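Long-range contact in protein induced by osmotic stress (Scheffersomyces stipitis, PDB 5YW4), which probably reduces ketones, haloketones among them, to chiral alcohols with an NADP cofactor, as a member of the dihydroflavonol-4-reductase subfamily: residues A[188-193]-A[243-248]. Residues are numbered along the deposited sequence; the frame is centred on the assembly and turned at random.
Sequences STVNPV and KAHLAA. With NAP (NADP nicotinamide-adenine-dinucleotide phosphate), chain B.
V190 sets its isopropyl group over one face of the H245 imidazole: CG2 sits almost above the ring centre, 3.8 Å from the centroid and 14° off the ring normal, a CH-pi contact. CB of V190 leans on the same ring nearer its CE1 corner, 3.6 Å away. With CG1 anti to the backbone N (chi1 -179°) and CG2 anti to the carbonyl carbon, the two methyls divide the helix between them, CG1 meeting CB of A244 at 4.3 Å and CG2 meeting CB of A248 at 4.1 Å. The ring is pinned by hydrogen bonds through both nitrogens, ND1 to the carbonyl of V241 one turn earlier and NE2 to the hydroxyl of T123 on the adjacent strand, so that it presents one face to V190. Without the imidazole, as with an alanine here, the T123 hydroxyl and the V241 carbonyl would probably each lose a partner and a gap would open beneath V190. At the other end of the contact S188 takes over with a polar link: its OG donates to A248 O over 3.1 Å, from 45° out of the carbonyl plane. R119 also bonds that carbonyl oxygen. Neither end faces solvent, since every touching residue is buried; the contrast is between the close packing of V190 on H245 and the looser contacts of its methyls with A244 and A248. Beyond V190 the strand parts from the helix, and P192 instead lays CG against NADP, 3.3 Å from C5N of the nicotinamide. Segments 188-192 and 243-248, carried by strand 186-192 and helix 238-250, run nearly antiparallel with their axes 8.8 Å apart at closest approach, the packing of a helix on the central parallel sheet of an NADP-binding Rossmann fold.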
loop_
_atom_site.group_PDB
_atom_site.type_symbol
_atom_site.label_atom_id
_atom_site.label_comp_id
_atom_site.label_asym_id
_atom_site.label_seq_id
_atom_site.Cartn_x
_atom_site.Cartn_y
_atom_site.Cartn_z
ATOM N N SER A 188 -11.687 3.582 8.320
ATOM C CA SER A 188 -10.736 4.593 7.928
ATOM C C SER A 188 -9.994 4.022 6.721
ATOM O O SER A 188 -9.885 2.797 6.595
ATOM C CB SER A 188 -9.793 4.906 9.100
ATOM O OG SER A 188 -8.752 3.959 9.148
ATOM N N THR A 189 -9.533 4.889 5.816
ATOM C CA THR A 189 -8.779 4.428 4.657
ATOM C C THR A 189 -7.401 5.056 4.651
ATOM O O THR A 189 -7.222 6.183 5.122
ATOM C CB THR A 189 -9.484 4.773 3.309
ATOM O OG1 THR A 189 -9.363 6.177 3.036
ATOM C CG2 THR A 189 -10.962 4.379 3.345
ATOM N N VAL A 190 -6.419 4.324 4.142
ATOM C CA VAL A 190 -5.106 4.921 3.916
ATOM C C VAL A 190 -4.889 4.996 2.399
ATOM O O VAL A 190 -5.074 4.006 1.683
ATOM C CB VAL A 190 -3.972 4.143 4.590
ATOM C CG1 VAL A 190 -2.630 4.837 4.339
ATOM C CG2 VAL A 190 -4.224 3.975 6.106
ATOM N N ASN A 191 -4.523 6.176 1.915
ATOM C CA ASN A 191 -4.371 6.401 0.469
ATOM C C ASN A 191 -2.924 6.828 0.150
ATOM O O ASN A 191 -2.570 8.007 0.260
ATOM C CB ASN A 191 -5.368 7.467 0.001
ATOM C CG ASN A 191 -6.823 7.093 0.319
ATOM O OD1 ASN A 191 -7.210 6.967 1.482
ATOM N ND2 ASN A 191 -7.618 6.906 -0.718
ATOM N N PRO A 192 -2.072 5.865 -0.214
ATOM C CA PRO A 192 -0.687 6.268 -0.464
ATOM C C PRO A 192 -0.369 6.468 -1.944
ATOM O O PRO A 192 -1.083 6.017 -2.841
ATOM C CB PRO A 192 0.122 5.096 0.097
ATOM C CG PRO A 192 -0.846 3.907 0.116
ATOM C CD PRO A 192 -2.229 4.409 -0.304
ATOM N N VAL A 193 0.727 7.175 -2.170
ATOM C CA VAL A 193 1.323 7.304 -3.487
ATOM C C VAL A 193 2.310 6.129 -3.688
ATOM O O VAL A 193 2.220 5.113 -2.981
ATOM C CB VAL A 193 1.964 8.700 -3.623
ATOM C CG1 VAL A 193 0.890 9.768 -3.393
ATOM C CG2 VAL A 193 3.076 8.898 -2.599
ATOM N N LYS A 243 3.032 3.050 9.693
ATOM C CA LYS A 243 2.681 3.820 10.884
ATOM C C LYS A 243 1.332 4.491 10.742
ATOM O O LYS A 243 0.597 4.610 11.710
ATOM C CB LYS A 243 3.760 4.850 11.252
ATOM C CG LYS A 243 4.988 4.214 11.894
ATOM C CD LYS A 243 5.920 5.233 12.520
ATOM C CE LYS A 243 6.583 6.107 11.490
ATOM N NZ LYS A 243 7.367 5.314 10.507
ATOM N N ALA A 244 1.022 4.932 9.524
ATOM C CA ALA A 244 -0.280 5.522 9.221
ATOM C C ALA A 244 -1.411 4.524 9.429
ATOM O O ALA A 244 -2.491 4.893 9.890
ATOM C CB ALA A 244 -0.302 6.055 7.788
ATOM N N HIS A 245 -1.172 3.270 9.058
ATOM C CA HIS A 245 -2.158 2.213 9.260
ATOM C C HIS A 245 -2.406 2.013 10.755
ATOM O O HIS A 245 -3.548 1.808 11.203
ATOM C CB HIS A 245 -1.685 0.900 8.616
ATOM C CG HIS A 245 -2.081 0.761 7.185
ATOM N ND1 HIS A 245 -1.486 1.488 6.175
ATOM C CD2 HIS A 245 -3.030 -0.001 6.591
ATOM C CE1 HIS A 245 -2.050 1.175 5.020
ATOM N NE2 HIS A 245 -2.991 0.274 5.245
ATOM N N LEU A 246 -1.323 2.076 11.525
ATOM C CA LEU A 246 -1.397 1.949 12.978
ATOM C C LEU A 246 -2.191 3.121 13.552
ATOM O O LEU A 246 -3.028 2.958 14.435
ATOM C CB LEU A 246 0.014 1.926 13.592
ATOM C CG LEU A 246 0.123 1.549 15.070
ATOM C CD1 LEU A 246 -0.288 0.087 15.292
ATOM C CD2 LEU A 246 1.530 1.807 15.641
ATOM N N ALA A 247 -1.921 4.319 13.054
ATOM C CA ALA A 247 -2.627 5.475 13.569
ATOM C C ALA A 247 -4.083 5.407 13.087
ATOM O O ALA A 247 -4.997 5.937 13.719
ATOM C CB ALA A 247 -1.961 6.741 13.113
ATOM N N ALA A 248 -4.296 4.724 11.975
ATOM C CA ALA A 248 -5.623 4.691 11.373
ATOM C C ALA A 248 -6.585 3.878 12.228
ATOM O O ALA A 248 -7.794 4.053 12.121
ATOM C CB ALA A 248 -5.569 4.141 9.980
HETATM P PA NAP B . 1.805 -6.271 -3.376
HETATM O O1A NAP B . 3.191 -6.338 -2.779
HETATM O O2A NAP B . 1.562 -6.787 -4.774
HETATM O O5B NAP B . 0.790 -7.022 -2.378
HETATM C C5B NAP B . -0.379 -7.665 -2.883
HETATM C C4B NAP B . -0.755 -8.833 -1.979
HETATM O O4B NAP B . -2.163 -9.077 -2.056
HETATM C C3B NAP B . -0.037 -10.110 -2.388
HETATM O O3B NAP B . 0.799 -10.582 -1.327
HETATM C C2B NAP B . -1.120 -11.122 -2.709
HETATM O O2B NAP B . -1.008 -12.265 -1.867
HETATM C C1B NAP B . -2.447 -10.413 -2.482
HETATM N N9A NAP B . -3.235 -10.391 -3.739
HETATM C C8A NAP B . -2.955 -9.647 -4.828
HETATM N N7A NAP B . -3.874 -9.862 -5.804
HETATM C C5A NAP B . -4.764 -10.759 -5.341
HETATM C C6A NAP B . -5.983 -11.424 -5.858
HETATM N N6A NAP B . -6.448 -11.165 -7.104
HETATM N N1A NAP B . -6.615 -12.299 -5.044
HETATM C C2A NAP B . -6.171 -12.572 -3.802
HETATM N N3A NAP B . -5.071 -12.002 -3.276
HETATM C C4A NAP B . -4.337 -11.105 -3.978
HETATM O O3 NAP B . 1.300 -4.744 -3.308
HETATM P PN NAP B . 1.891 -3.736 -2.199
HETATM O O1N NAP B . 2.969 -2.901 -2.849
HETATM O O2N NAP B . 2.203 -4.532 -0.955
HETATM O O5D NAP B . 0.634 -2.781 -1.885
HETATM C C5D NAP B . -0.252 -3.082 -0.809
HETATM C C4D NAP B . -1.639 -2.525 -1.108
HETATM O O4D NAP B . -1.641 -1.103 -0.955
HETATM C C3D NAP B . -2.079 -2.840 -2.530
HETATM O O3D NAP B . -3.220 -3.703 -2.528
HETATM C C2D NAP B . -2.413 -1.510 -3.176
HETATM O O2D NAP B . -3.779 -1.481 -3.600
HETATM C C1D NAP B . -2.154 -0.446 -2.119
HETATM N N1N NAP B . -1.187 0.537 -2.611
HETATM C C2N NAP B . -0.020 0.119 -3.122
HETATM C C3N NAP B . 0.913 1.035 -3.595
HETATM C C7N NAP B . 2.216 0.559 -4.165
HETATM O O7N NAP B . 2.589 0.988 -5.244
HETATM N N7N NAP B . 2.936 -0.324 -3.473
HETATM C C4N NAP B . 0.628 2.391 -3.536
HETATM C C5N NAP B . -0.585 2.797 -3.003
HETATM C C6N NAP B . -1.485 1.841 -2.543
HETATM P P2B NAP B . -0.168 -13.554 -2.345
HETATM O O1X NAP B . -0.768 -14.693 -1.556
HETATM O O2X NAP B . -0.424 -13.624 -3.831
HETATM O O3X NAP B . 1.257 -13.218 -1.973
#